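Local coordinates for protein myosin-I heavy chain (Dictyostelium discoideum, PDB 5EJY) that moves along actin filaments as an ATP-driven class VII myosin and takes part in early phagocytosis and adhesion, this chain being its first MyTH4-FERM tail unit, at residues I205-G210 against N311-H316; K292-N297 against L406-L411; L67-S72 against Y85-F90; K111-N116 against R124-I129; Y333-G338 against D376-K381. All coordinates share one frame; numbering follows the deposited sequence.

Followed from the N terminus, interaction 3 comes first: it closes the short connection, which holds helix 76-79, between helix 53-70 and helix 81-97 of the MyTH4 domain. Interaction 4 closes the next one, between helix 102-112 and helix 119-133, and the two touch where Tyr-69 OH meets Glu-127 OE1. The remaining three lie in the FERM domain. Interaction 1 ties the ubiquitin-like lobe to the helical central lobe, and interaction 2 ties the stretch between those lobes to the start of the third; their segments cross along the chain and meet at Tyr-314 and Asn-408. Interaction 5, inside the central lobe, is nested within the loop of interaction 2.

Interaction 1. Residues I205-G210 against N311-H316; sequences ITATDG and NEFYYH
Thr-208 OG1 donates a hydrogen bond of 2.7 Å to the carbonyl O of Phe-313, joining two lobes of the FERM domain: the ubiquitin-like lobe, from the turn next to strand 201-207, and the helical central lobe, through helix 304-322. The hydroxyl comes from the flank of the carbonyl, with a C=O...donor angle of 108°, and it sits tilted out of the carbonyl plane. Its chi1 of 59° tucks OG1 between the backbone N and the carbonyl carbon of Thr-208, and OG1 also lies 3.4 Å from Phe-313 CD1. A valine here would probably leave the Phe-313 carbonyl without this donor and remove the one hydrogen bond between the two segments. Around this bond, CE1 of the phenylalanine ring is approached by two side chains. Ala-207 CB lies 3.7 Å from that atom. Asp-209 OD2 approaches the ring edge, 3.5 Å from CE1 of Phe-313, while OD1 bonds to Ser-211. Further out, Ser-234 and Met-236 touch the same ring. What brings Thr-208 and Asp-209 to the helix is a type I turn from Ala-207 to Gly-210, closed by the bond from Gly-210 N to Ala-207 O. Nearly one helical turn after Phe-313, the imidazole of His-316 receives a CH-pi contact: Asp-209 CB stands over its face, 3.9 Å from the ring centroid.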
# COMPACT_ATOMS: atom_id res chain seq x y z
N ILE A 205 3.85 -1.46 10.41
CA ILE A 205 4.00 -0.10 9.88
C ILE A 205 4.94 0.70 10.78
O ILE A 205 4.72 0.78 11.99
CB ILE A 205 2.66 0.65 9.83
CG1 ILE A 205 1.52 -0.24 9.29
CG2 ILE A 205 2.80 1.95 9.06
CD1 ILE A 205 1.65 -0.59 7.84
N THR A 206 5.96 1.30 10.20
CA THR A 206 6.89 2.12 10.97
C THR A 206 6.35 3.54 11.14
O THR A 206 5.97 4.18 10.16
CB THR A 206 8.25 2.20 10.26
OG1 THR A 206 8.73 0.87 10.03
CG2 THR A 206 9.26 2.98 11.10
N ALA A 207 6.33 4.05 12.37
CA ALA A 207 5.93 5.43 12.61
C ALA A 207 7.15 6.35 12.48
O ALA A 207 8.28 5.87 12.39
CB ALA A 207 5.29 5.56 14.00
N THR A 208 6.93 7.66 12.46
CA THR A 208 8.03 8.60 12.26
C THR A 208 9.05 8.58 13.40
O THR A 208 10.22 8.93 13.21
CB THR A 208 7.52 10.04 12.06
OG1 THR A 208 6.77 10.44 13.21
CG2 THR A 208 6.63 10.13 10.80
N ASP A 209 8.62 8.15 14.59
CA ASP A 209 9.53 8.06 15.73
C ASP A 209 10.24 6.72 15.72
O ASP A 209 10.92 6.35 16.69
CB ASP A 209 8.77 8.26 17.04
CG ASP A 209 7.68 7.21 17.26
OD1 ASP A 209 7.70 6.15 16.58
OD2 ASP A 209 6.81 7.44 18.12
N GLY A 210 10.08 5.98 14.63
CA GLY A 210 10.77 4.72 14.48
C GLY A 210 10.06 3.55 15.14
O GLY A 210 10.45 2.40 14.95
N ASN A 311 1.13 16.18 16.04
CA ASN A 311 2.23 17.14 15.93
C ASN A 311 3.57 16.53 16.32
O ASN A 311 4.58 16.82 15.70
CB ASN A 311 1.92 18.43 16.71
CG ASN A 311 0.79 19.23 16.09
OD1 ASN A 311 0.42 19.01 14.94
ND2 ASN A 311 0.23 20.15 16.85
N GLU A 312 3.58 15.68 17.34
CA GLU A 312 4.81 14.97 17.73
C GLU A 312 5.33 14.04 16.64
O GLU A 312 6.53 13.99 16.37
CB GLU A 312 4.61 14.18 19.03
CG GLU A 312 4.18 15.03 20.22
CD GLU A 312 5.29 15.95 20.72
OE1 GLU A 312 6.48 15.66 20.49
OE2 GLU A 312 4.95 16.98 21.35
N PHE A 313 4.43 13.28 16.01
CA PHE A 313 4.85 12.45 14.88
C PHE A 313 5.47 13.37 13.82
O PHE A 313 6.54 13.09 13.27
CB PHE A 313 3.66 11.68 14.27
CG PHE A 313 3.34 10.36 14.96
CD1 PHE A 313 4.34 9.57 15.48
CD2 PHE A 313 2.02 9.91 15.06
CE1 PHE A 313 4.04 8.35 16.11
CE2 PHE A 313 1.71 8.70 15.67
CZ PHE A 313 2.72 7.92 16.20
N TYR A 314 4.80 14.49 13.56
CA TYR A 314 5.30 15.40 12.53
C TYR A 314 6.68 16.00 12.83
O TYR A 314 7.52 16.08 11.94
CB TYR A 314 4.29 16.50 12.20
CG TYR A 314 4.88 17.51 11.24
CD1 TYR A 314 5.35 17.12 9.99
CD2 TYR A 314 5.02 18.85 11.61
CE1 TYR A 314 5.92 18.03 9.11
CE2 TYR A 314 5.60 19.78 10.72
CZ TYR A 314 6.03 19.36 9.48
OH TYR A 314 6.60 20.28 8.61
N TYR A 315 6.92 16.42 14.07
CA TYR A 315 8.23 16.98 14.42
C TYR A 315 9.36 16.01 14.09
O TYR A 315 10.42 16.42 13.63
CB TYR A 315 8.33 17.37 15.90
CG TYR A 315 7.30 18.37 16.35
CD1 TYR A 315 6.79 19.33 15.49
CD2 TYR A 315 6.80 18.33 17.66
CE1 TYR A 315 5.83 20.23 15.92
CE2 TYR A 315 5.86 19.24 18.09
CZ TYR A 315 5.38 20.18 17.22
OH TYR A 315 4.42 21.08 17.66
N HIS A 316 9.15 14.72 14.34
CA HIS A 316 10.17 13.72 14.01
C HIS A 316 10.41 13.68 12.51
O HIS A 316 11.55 13.55 12.06
CB HIS A 316 9.75 12.33 14.48
CG HIS A 316 9.68 12.19 15.97
ND1 HIS A 316 8.50 12.24 16.67
CD2 HIS A 316 10.65 12.00 16.89
CE1 HIS A 316 8.74 12.09 17.96
NE2 HIS A 316 10.04 11.94 18.12

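Interaction 2. Residues K292-N297 against L406-L411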
# COMPACT_ATOMS: atom_id res chain seq x y z
N LYS A 292 1.25 13.65 5.14
CA LYS A 292 1.32 14.01 3.72
C LYS A 292 0.75 15.40 3.46
O LYS A 292 1.31 16.19 2.69
CB LYS A 292 0.54 12.98 2.89
CG LYS A 292 0.52 13.26 1.37
CD LYS A 292 -0.22 12.13 0.63
CE LYS A 292 -0.31 12.39 -0.88
NZ LYS A 292 -1.07 11.26 -1.50
N LEU A 293 -0.39 15.68 4.09
CA LEU A 293 -1.17 16.87 3.76
C LEU A 293 -1.27 17.79 4.96
O LEU A 293 -1.48 17.34 6.09
CB LEU A 293 -2.57 16.46 3.29
CG LEU A 293 -2.59 15.70 1.95
CD1 LEU A 293 -3.84 14.86 1.81
CD2 LEU A 293 -2.47 16.69 0.80
N PHE A 294 -1.10 19.09 4.73
CA PHE A 294 -1.12 20.06 5.81
C PHE A 294 -2.29 21.02 5.69
O PHE A 294 -2.19 22.07 5.07
CB PHE A 294 0.21 20.80 5.86
CG PHE A 294 1.37 19.90 6.18
CD1 PHE A 294 1.94 19.12 5.19
CD2 PHE A 294 1.85 19.80 7.47
CE1 PHE A 294 2.99 18.28 5.48
CE2 PHE A 294 2.90 18.96 7.77
CZ PHE A 294 3.47 18.20 6.79
N PHE A 295 -3.41 20.64 6.30
CA PHE A 295 -4.65 21.42 6.21
C PHE A 295 -4.82 22.31 7.43
O PHE A 295 -4.50 21.92 8.56
CB PHE A 295 -5.85 20.48 6.07
CG PHE A 295 -5.87 19.70 4.79
CD1 PHE A 295 -5.31 20.21 3.63
CD2 PHE A 295 -6.48 18.45 4.74
CE1 PHE A 295 -5.35 19.49 2.45
CE2 PHE A 295 -6.51 17.73 3.56
CZ PHE A 295 -5.95 18.25 2.41
N ASP A 296 -5.32 23.52 7.20
CA ASP A 296 -5.59 24.43 8.31
C ASP A 296 -7.02 24.20 8.81
O ASP A 296 -7.86 25.09 8.74
CB ASP A 296 -5.34 25.89 7.91
CG ASP A 296 -6.03 26.29 6.62
OD1 ASP A 296 -6.52 25.42 5.87
OD2 ASP A 296 -6.07 27.51 6.34
N ASN A 297 -7.27 22.99 9.31
CA ASN A 297 -8.62 22.55 9.63
C ASN A 297 -8.83 22.19 11.11
O ASN A 297 -9.81 21.53 11.46
CB ASN A 297 -8.99 21.34 8.76
CG ASN A 297 -8.09 20.15 9.00
OD1 ASN A 297 -7.25 20.17 9.90
ND2 ASN A 297 -8.26 19.10 8.20
N LEU A 406 10.42 25.31 5.51
CA LEU A 406 9.74 24.10 5.02
C LEU A 406 8.76 23.48 6.02
O LEU A 406 8.12 22.47 5.72
CB LEU A 406 10.78 23.05 4.59
CG LEU A 406 11.68 23.44 3.42
CD1 LEU A 406 12.59 22.30 3.06
CD2 LEU A 406 10.84 23.85 2.22
N ALA A 407 8.65 24.08 7.20
CA ALA A 407 7.68 23.61 8.18
C ALA A 407 6.27 23.68 7.63
O ALA A 407 5.90 24.65 6.99
CB ALA A 407 7.77 24.42 9.48
N ASN A 408 5.47 22.65 7.89
CA ASN A 408 4.06 22.66 7.51
C ASN A 408 3.82 22.65 6.00
O ASN A 408 2.80 23.14 5.52
CB ASN A 408 3.36 23.84 8.17
CG ASN A 408 3.50 23.81 9.68
OD1 ASN A 408 3.23 22.79 10.32
ND2 ASN A 408 3.95 24.91 10.26
N CYS A 409 4.76 22.06 5.27
CA CYS A 409 4.64 21.92 3.82
C CYS A 409 4.80 20.46 3.40
O CYS A 409 5.60 19.74 3.98
CB CYS A 409 5.76 22.71 3.12
SG CYS A 409 5.65 24.50 3.29
N SER A 410 4.07 20.06 2.37
CA SER A 410 4.29 18.76 1.74
C SER A 410 5.48 18.92 0.79
O SER A 410 5.44 19.76 -0.11
CB SER A 410 3.05 18.33 0.95
OG SER A 410 1.86 18.49 1.72
N LEU A 411 6.51 18.10 0.97
CA LEU A 411 7.78 18.32 0.30
C LEU A 411 7.99 17.34 -0.85
O LEU A 411 7.69 16.15 -0.73
CB LEU A 411 8.93 18.17 1.29
CG LEU A 411 8.89 19.10 2.51
CD1 LEU A 411 10.12 18.91 3.36
CD2 LEU A 411 8.74 20.56 2.06
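The ring of Phe-294 lies against the backbone of Asn-408 and Cys-409. Over one face sit the peptide atoms joining those two residues, with Cys-409 N above the ring centre and Asn-408 C, 3.7 Å above the plane, shifted toward the rim. At the edge, Ser-410 OG lies in the ring plane, 3.5 Å from Phe-294 CD1. The carbonyl O of Cys-409 comes to 3.3 Å from Phe-294 CE1, and CB of Phe-294 rests against Asn-408 O at 3.5 Å. A chi1 of -64° sets CG beside the backbone N of Phe-294, facing the turn from Leu-406 to Cys-409, which is of type II. The contact sits in the FERM domain where the chain leaves the ubiquitin-like lobe and where it enters strand 410-415, the first strand of the third lobe. Helix 304-322 adds Tyr-314, which meets the Phe-294 ring edge-to-face and bonds to Asn-408 N through its hydroxyl. Ser-410 OG donates to the carbonyl O of Lys-292 at 2.6 Å, lying in the carbonyl plane with a C=O...donor angle of 155°. That serine hydroxyl has a second hydrogen-bond partner in the hydroxyl of Tyr-494 (helix 484-499); the same tyrosine hydroxyl bonds to Phe-294 N.

Interaction 3. Residues L67-S72 against Y85-F90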
# COMPACT_ATOMS: atom_id res chain seq x y z
N LEU A 67 -5.75 -29.59 -10.19
CA LEU A 67 -5.53 -30.96 -9.75
C LEU A 67 -4.24 -31.07 -8.94
O LEU A 67 -4.20 -31.72 -7.90
CB LEU A 67 -5.46 -31.90 -10.95
CG LEU A 67 -6.79 -32.11 -11.67
CD1 LEU A 67 -6.61 -32.97 -12.91
CD2 LEU A 67 -7.80 -32.72 -10.72
N HIS A 68 -3.18 -30.42 -9.44
CA HIS A 68 -1.89 -30.46 -8.75
C HIS A 68 -1.97 -29.90 -7.33
O HIS A 68 -1.39 -30.47 -6.41
CB HIS A 68 -0.83 -29.71 -9.55
CG HIS A 68 0.55 -29.90 -9.02
ND1 HIS A 68 1.11 -29.07 -8.07
CD2 HIS A 68 1.49 -30.83 -9.30
CE1 HIS A 68 2.33 -29.47 -7.80
NE2 HIS A 68 2.59 -30.54 -8.53
N TYR A 69 -2.67 -28.78 -7.15
CA TYR A 69 -2.78 -28.18 -5.83
C TYR A 69 -3.64 -29.05 -4.92
O TYR A 69 -3.33 -29.25 -3.75
CB TYR A 69 -3.37 -26.76 -5.89
CG TYR A 69 -3.51 -26.12 -4.52
CD1 TYR A 69 -4.71 -26.18 -3.82
CD2 TYR A 69 -2.45 -25.45 -3.94
CE1 TYR A 69 -4.84 -25.59 -2.57
CE2 TYR A 69 -2.57 -24.87 -2.68
CZ TYR A 69 -3.76 -24.93 -2.01
OH TYR A 69 -3.87 -24.35 -0.77
N MET A 70 -4.73 -29.58 -5.48
CA MET A 70 -5.63 -30.44 -4.72
C MET A 70 -4.92 -31.68 -4.19
O MET A 70 -5.19 -32.12 -3.08
CB MET A 70 -6.81 -30.86 -5.59
CG MET A 70 -7.78 -29.74 -5.88
SD MET A 70 -9.07 -30.26 -6.99
CE MET A 70 -9.74 -31.68 -6.10
N ASN A 71 -4.01 -32.21 -4.99
CA ASN A 71 -3.34 -33.47 -4.70
C ASN A 71 -2.02 -33.31 -3.96
O ASN A 71 -1.37 -34.31 -3.63
CB ASN A 71 -3.08 -34.22 -6.01
CG ASN A 71 -4.36 -34.73 -6.65
OD1 ASN A 71 -5.34 -34.99 -5.96
ND2 ASN A 71 -4.35 -34.89 -7.97
N SER A 72 -1.61 -32.07 -3.69
CA SER A 72 -0.27 -31.84 -3.17
C SER A 72 -0.17 -32.13 -1.67
O SER A 72 -1.13 -31.98 -0.93
CB SER A 72 0.24 -30.43 -3.50
OG SER A 72 -0.52 -29.44 -2.82
N TYR A 85 2.78 -23.05 -3.63
CA TYR A 85 1.85 -22.07 -4.18
C TYR A 85 2.02 -21.80 -5.67
O TYR A 85 1.21 -21.10 -6.26
CB TYR A 85 1.92 -20.76 -3.39
CG TYR A 85 1.29 -20.90 -2.03
CD1 TYR A 85 -0.08 -21.06 -1.90
CD2 TYR A 85 2.07 -20.89 -0.88
CE1 TYR A 85 -0.67 -21.21 -0.66
CE2 TYR A 85 1.49 -21.04 0.37
CZ TYR A 85 0.12 -21.19 0.47
OH TYR A 85 -0.46 -21.32 1.71
N SER A 86 3.07 -22.37 -6.27
CA SER A 86 3.33 -22.14 -7.68
C SER A 86 2.13 -22.44 -8.61
O SER A 86 1.85 -21.65 -9.52
CB SER A 86 4.60 -22.87 -8.15
OG SER A 86 4.48 -24.27 -8.02
N PRO A 87 1.42 -23.56 -8.39
CA PRO A 87 0.25 -23.75 -9.26
C PRO A 87 -0.83 -22.68 -9.02
O PRO A 87 -1.54 -22.32 -9.96
CB PRO A 87 -0.28 -25.14 -8.86
CG PRO A 87 0.25 -25.35 -7.46
CD PRO A 87 1.59 -24.67 -7.44
N VAL A 88 -0.94 -22.20 -7.79
CA VAL A 88 -1.88 -21.13 -7.46
C VAL A 88 -1.51 -19.82 -8.17
O VAL A 88 -2.37 -19.16 -8.76
CB VAL A 88 -1.98 -20.91 -5.93
CG1 VAL A 88 -2.88 -19.73 -5.61
CG2 VAL A 88 -2.49 -22.16 -5.24
N LYS A 89 -0.23 -19.47 -8.12
CA LYS A 89 0.26 -18.28 -8.79
C LYS A 89 -0.03 -18.32 -10.29
O LYS A 89 -0.40 -17.32 -10.90
CB LYS A 89 1.78 -18.14 -8.57
CG LYS A 89 2.18 -17.82 -7.14
CD LYS A 89 1.73 -16.43 -6.74
CE LYS A 89 2.29 -16.03 -5.37
NZ LYS A 89 3.70 -15.57 -5.41
N PHE A 90 0.14 -19.49 -10.88
CA PHE A 90 -0.13 -19.64 -12.30
C PHE A 90 -1.59 -19.30 -12.61
O PHE A 90 -1.90 -18.47 -13.48
CB PHE A 90 0.20 -21.06 -12.76
CG PHE A 90 -0.05 -21.29 -14.22
CD1 PHE A 90 0.95 -21.07 -15.15
CD2 PHE A 90 -1.29 -21.73 -14.66
CE1 PHE A 90 0.71 -21.28 -16.50
CE2 PHE A 90 -1.53 -21.94 -16.01
CZ PHE A 90 -0.53 -21.73 -16.93
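Tyr-69 reaches from helix 53-70 toward helix 81-97, two long helices of the MyTH4 helical bundle, with the short helix 76-79 between them in sequence. CB of Tyr-69 comes first, meeting Pro-87 CG at 4.2 Å; that proline carbon also lies near the plane of the tyrosine ring, at its edge. CG stands anti to the backbone N (chi1 180°). Further along, the ring side holding CD2 and CE2 leans on Val-88: CG2 of the valine is 3.5 Å from Tyr-69 CD2 and 3.7 Å from Tyr-69 CE2. This is the tightest point of the contact, and it is wholly apolar. Val-88 CG2 is placed there by lying beside its own backbone N, and the valine also touches Leu-128 and Phe-131 of helix 119-133. At the tip, Tyr-69 OH skirts the ring of Tyr-85, 4.5 Å from CE1, but its hydrogen bond goes to Glu-127 OE1. Arg-124 adds a cation-pi contact to the tyrosine ring. Pro-87 is also touched by the side chain of the exposed His-68, which crosses that of the proline at about a right angle. Within 67-72, Ser-72 OG turns back and donates to Tyr-69 O at 3.0 Å.

Interaction 4. Residues K111-N116 against R124-I129; sequences KQSTSN and RVWELI
Val-125 fits against Gln-112 and Ser-113, and this is the close-packed part of the contact. Its CG1 rests 3.8 Å from Ser-113 CB, while its CG2 lies 3.7 Å from Gln-112 O and 3.9 Å from Gln-112 CB. With chi1 of -178° CG1 stands anti to the backbone N, which leaves the two methyls to divide the work between Ser-113 and Gln-112. Ser-113 CB also touches Trp-126 NE1, at 3.7 Å. The hydroxyl of Ser-113 lies near Ile-129 CD1; its hydrogen bonds go to Tyr-149 and to the carbonyls of Leu-109 and Ile-110 in the helix before it. The looser side is bridged by a water, which accepts from Trp-126 NE1 in the indole plane at 2.8 Å and donates to Ser-113 O at 2.9 Å. Asn-116, also at the margin, bends its amide back: ND2 brushes Val-125 CG2 at 4.0 Å and approaches Gln-112 O nearly along the C=O axis, in a hydrogen bond bent at the donor (135°), the oxygen tilted from the amide plane. An alanine here would probably leave Gln-112 O without that donor and the loop after the helix less firmly folded back. Two successive helices joined by a short connection belong here to the all-helical bundle of the MyTH4 domain.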
# COMPACT_ATOMS: atom_id res chain seq x y z
N LYS A 111 -16.98 -26.94 -10.12
CA LYS A 111 -16.97 -28.33 -10.57
C LYS A 111 -16.22 -29.26 -9.61
O LYS A 111 -16.75 -30.29 -9.17
CB LYS A 111 -16.37 -28.43 -11.98
CG LYS A 111 -15.90 -29.82 -12.40
CD LYS A 111 -15.23 -29.79 -13.79
CE LYS A 111 -14.56 -31.12 -14.10
NZ LYS A 111 -15.58 -32.21 -14.23
N GLN A 112 -14.98 -28.90 -9.27
CA GLN A 112 -14.15 -29.78 -8.46
C GLN A 112 -14.59 -29.85 -7.00
O GLN A 112 -14.13 -30.71 -6.26
CB GLN A 112 -12.67 -29.37 -8.53
CG GLN A 112 -12.01 -29.67 -9.87
CD GLN A 112 -12.02 -31.16 -10.22
OE1 GLN A 112 -12.98 -31.66 -10.80
NE2 GLN A 112 -10.95 -31.85 -9.87
N SER A 113 -15.46 -28.93 -6.60
CA SER A 113 -16.00 -28.98 -5.24
C SER A 113 -17.42 -29.56 -5.22
O SER A 113 -18.09 -29.53 -4.20
CB SER A 113 -15.99 -27.58 -4.60
OG SER A 113 -16.85 -26.69 -5.28
N THR A 114 -17.86 -30.08 -6.37
CA THR A 114 -19.19 -30.69 -6.48
C THR A 114 -19.08 -32.21 -6.44
O THR A 114 -18.35 -32.79 -7.24
CB THR A 114 -19.89 -30.27 -7.78
OG1 THR A 114 -20.20 -28.87 -7.72
CG2 THR A 114 -21.19 -31.06 -7.99
N SER A 115 -19.78 -32.83 -5.50
CA SER A 115 -19.72 -34.28 -5.31
C SER A 115 -18.30 -34.76 -5.18
O SER A 115 -17.92 -35.77 -5.78
CB SER A 115 -20.38 -35.01 -6.48
OG SER A 115 -21.77 -34.77 -6.46
N ASN A 116 -17.50 -34.03 -4.40
CA ASN A 116 -16.11 -34.38 -4.18
C ASN A 116 -16.05 -35.39 -3.04
O ASN A 116 -16.41 -35.07 -1.90
CB ASN A 116 -15.30 -33.11 -3.84
CG ASN A 116 -13.80 -33.35 -3.80
OD1 ASN A 116 -13.34 -34.43 -3.42
ND2 ASN A 116 -13.01 -32.32 -4.18
N ARG A 124 -8.99 -28.45 -0.09
CA ARG A 124 -8.06 -27.83 -1.03
C ARG A 124 -8.76 -26.99 -2.09
O ARG A 124 -8.29 -25.90 -2.44
CB ARG A 124 -7.18 -28.88 -1.70
CG ARG A 124 -6.10 -29.43 -0.79
CD ARG A 124 -5.11 -28.34 -0.44
NE ARG A 124 -4.13 -28.78 0.54
CZ ARG A 124 -3.16 -29.66 0.28
NH1 ARG A 124 -3.05 -30.18 -0.93
NH2 ARG A 124 -2.31 -30.01 1.24
N VAL A 125 -9.86 -27.50 -2.63
CA VAL A 125 -10.59 -26.75 -3.65
C VAL A 125 -11.15 -25.47 -3.04
O VAL A 125 -11.13 -24.43 -3.68
CB VAL A 125 -11.76 -27.54 -4.30
CG1 VAL A 125 -12.42 -26.68 -5.38
CG2 VAL A 125 -11.26 -28.84 -4.89
N TRP A 126 -11.64 -25.55 -1.81
CA TRP A 126 -12.21 -24.36 -1.17
C TRP A 126 -11.14 -23.31 -0.81
O TRP A 126 -11.41 -22.11 -0.82
CB TRP A 126 -13.11 -24.73 0.01
CG TRP A 126 -14.50 -25.08 -0.46
CD1 TRP A 126 -15.01 -26.34 -0.68
CD2 TRP A 126 -15.53 -24.16 -0.83
NE1 TRP A 126 -16.30 -26.24 -1.15
CE2 TRP A 126 -16.64 -24.92 -1.24
CE3 TRP A 126 -15.61 -22.76 -0.84
CZ2 TRP A 126 -17.83 -24.32 -1.66
CZ3 TRP A 126 -16.79 -22.17 -1.25
CH2 TRP A 126 -17.89 -22.95 -1.66
N GLU A 127 -9.92 -23.77 -0.52
CA GLU A 127 -8.78 -22.86 -0.41
C GLU A 127 -8.52 -22.13 -1.73
O GLU A 127 -8.26 -20.93 -1.74
CB GLU A 127 -7.52 -23.62 0.01
CG GLU A 127 -7.55 -24.09 1.48
CD GLU A 127 -6.43 -25.06 1.81
OE1 GLU A 127 -5.66 -25.41 0.90
OE2 GLU A 127 -6.32 -25.48 2.99
N LEU A 128 -8.56 -22.87 -2.85
CA LEU A 128 -8.44 -22.28 -4.18
C LEU A 128 -9.54 -21.28 -4.46
O LEU A 128 -9.29 -20.22 -5.03
CB LEU A 128 -8.48 -23.37 -5.26
CG LEU A 128 -7.28 -24.30 -5.32
CD1 LEU A 128 -7.48 -25.39 -6.37
CD2 LEU A 128 -6.01 -23.49 -5.62
N ILE A 129 -10.77 -21.63 -4.09
CA ILE A 129 -11.89 -20.72 -4.26
C ILE A 129 -11.61 -19.41 -3.51
O ILE A 129 -11.82 -18.31 -4.04
CB ILE A 129 -13.21 -21.38 -3.77
CG1 ILE A 129 -13.76 -22.33 -4.85
CG2 ILE A 129 -14.27 -20.35 -3.45
CD1 ILE A 129 -14.87 -23.31 -4.32
O HOH W 1 -17.95 -28.53 -1.52

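Interaction 5. Residues Y333-G338 against D376-K381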
# COMPACT_ATOMS: atom_id res chain seq x y z
N TYR A 333 22.26 25.30 11.02
CA TYR A 333 20.89 24.99 11.43
C TYR A 333 20.77 23.56 11.94
O TYR A 333 20.20 23.32 13.00
CB TYR A 333 19.89 25.21 10.30
CG TYR A 333 18.48 24.87 10.72
CD1 TYR A 333 17.97 23.59 10.55
CD2 TYR A 333 17.66 25.83 11.30
CE1 TYR A 333 16.68 23.27 10.95
CE2 TYR A 333 16.38 25.53 11.69
CZ TYR A 333 15.89 24.25 11.51
OH TYR A 333 14.60 23.97 11.91
N GLN A 334 21.30 22.61 11.17
CA GLN A 334 21.23 21.21 11.56
C GLN A 334 21.89 21.03 12.92
O GLN A 334 21.40 20.28 13.78
CB GLN A 334 21.87 20.33 10.50
CG GLN A 334 21.12 20.37 9.16
CD GLN A 334 21.89 19.72 8.03
OE1 GLN A 334 23.12 19.77 7.99
NE2 GLN A 334 21.17 19.09 7.10
N ILE A 335 23.00 21.73 13.12
CA ILE A 335 23.71 21.69 14.38
C ILE A 335 22.84 22.18 15.52
O ILE A 335 22.83 21.58 16.60
CB ILE A 335 24.99 22.57 14.34
CG1 ILE A 335 26.04 21.93 13.45
CG2 ILE A 335 25.56 22.75 15.74
CD1 ILE A 335 26.32 20.49 13.83
N SER A 336 22.10 23.26 15.29
CA SER A 336 21.27 23.83 16.35
C SER A 336 20.13 22.90 16.78
O SER A 336 19.89 22.73 17.98
CB SER A 336 20.72 25.18 15.92
OG SER A 336 19.92 25.04 14.76
N ILE A 337 19.42 22.30 15.83
CA ILE A 337 18.35 21.35 16.20
C ILE A 337 18.90 20.03 16.75
O ILE A 337 18.36 19.49 17.73
CB ILE A 337 17.35 21.10 15.04
CG1 ILE A 337 18.06 20.61 13.77
CG2 ILE A 337 16.52 22.35 14.77
CD1 ILE A 337 17.08 20.18 12.64
N GLY A 338 19.96 19.52 16.15
CA GLY A 338 20.53 18.26 16.59
C GLY A 338 21.18 18.32 17.96
O GLY A 338 21.14 17.35 18.72
N ASP A 376 33.67 19.18 16.14
CA ASP A 376 34.01 20.08 17.23
C ASP A 376 33.00 21.22 17.38
O ASP A 376 32.67 21.62 18.49
N ASP A 377 32.54 21.73 16.24
CA ASP A 377 31.52 22.78 16.23
C ASP A 377 30.22 22.27 16.85
O ASP A 377 29.46 23.03 17.46
CB ASP A 377 31.24 23.22 14.80
CG ASP A 377 32.47 23.79 14.11
OD1 ASP A 377 33.58 23.23 14.28
OD2 ASP A 377 32.31 24.81 13.40
N PHE A 378 29.96 20.98 16.67
CA PHE A 378 28.76 20.35 17.22
C PHE A 378 28.96 20.13 18.71
O PHE A 378 28.19 20.64 19.54
CB PHE A 378 28.49 19.01 16.55
CG PHE A 378 27.36 18.23 17.17
CD1 PHE A 378 27.60 17.31 18.18
CD2 PHE A 378 26.05 18.43 16.74
CE1 PHE A 378 26.55 16.59 18.75
CE2 PHE A 378 25.01 17.71 17.30
CZ PHE A 378 25.26 16.79 18.31
N ILE A 379 29.99 19.36 19.04
CA ILE A 379 30.33 19.09 20.43
C ILE A 379 30.34 20.38 21.24
O ILE A 379 30.04 20.38 22.43
CB ILE A 379 31.70 18.39 20.54
CG1 ILE A 379 31.60 16.96 20.02
CG2 ILE A 379 32.18 18.38 21.99
CD1 ILE A 379 30.64 16.10 20.81
N ASN A 380 30.67 21.47 20.58
CA ASN A 380 30.70 22.77 21.23
C ASN A 380 29.32 23.37 21.43
O ASN A 380 29.04 23.97 22.47
N LYS A 381 28.45 23.22 20.44
CA LYS A 381 27.10 23.74 20.56
C LYS A 381 26.35 22.93 21.62
O LYS A 381 25.51 23.46 22.35
CB LYS A 381 26.37 23.67 19.21
CG LYS A 381 25.06 24.45 19.16
CD LYS A 381 25.30 25.96 19.14
CE LYS A 381 23.99 26.73 19.11
NZ LYS A 381 24.17 28.17 18.79
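This is an apolar helix-to-helix contact in the central, helical lobe of the FERM domain, between helix 331-346 and helix 375-383. Their short segments run in roughly the same direction, 39° apart, with axes 9.5 Å from each other at closest approach. Ile-335 carries most of it and splits its branches between two partners. CD1 comes in at the edge of the Phe-378 ring, in its plane, 3.6 Å from CD2 and 3.8 Å from Phe-378 CB. On the other branch, CG2 packs on the aliphatic start of Lys-381, 3.7 Å from CB and 3.9 Å from CG. Lysine CG is put there by standing anti to the backbone N (chi1 -168°). Phe-378, its CG anti to the backbone N, carries its ring along to Gly-338, whose C lies 3.9 Å from CE2 at the ring edge. Gly-338 has no side chain between its backbone and the ring; a CB here would be crowded by Gln-334 O. Outside the pair, Phe-366 meets the Phe-378 ring edge-to-face, Leu-357 of helix 351-360 touches it too, and Ile-370 of helix 368-373 packs against Ile-335. Helices 351-360 and 368-373 thus add side chains to the packing round Ile-335 and Phe-378, as in the all-helical central lobe of a FERM domain.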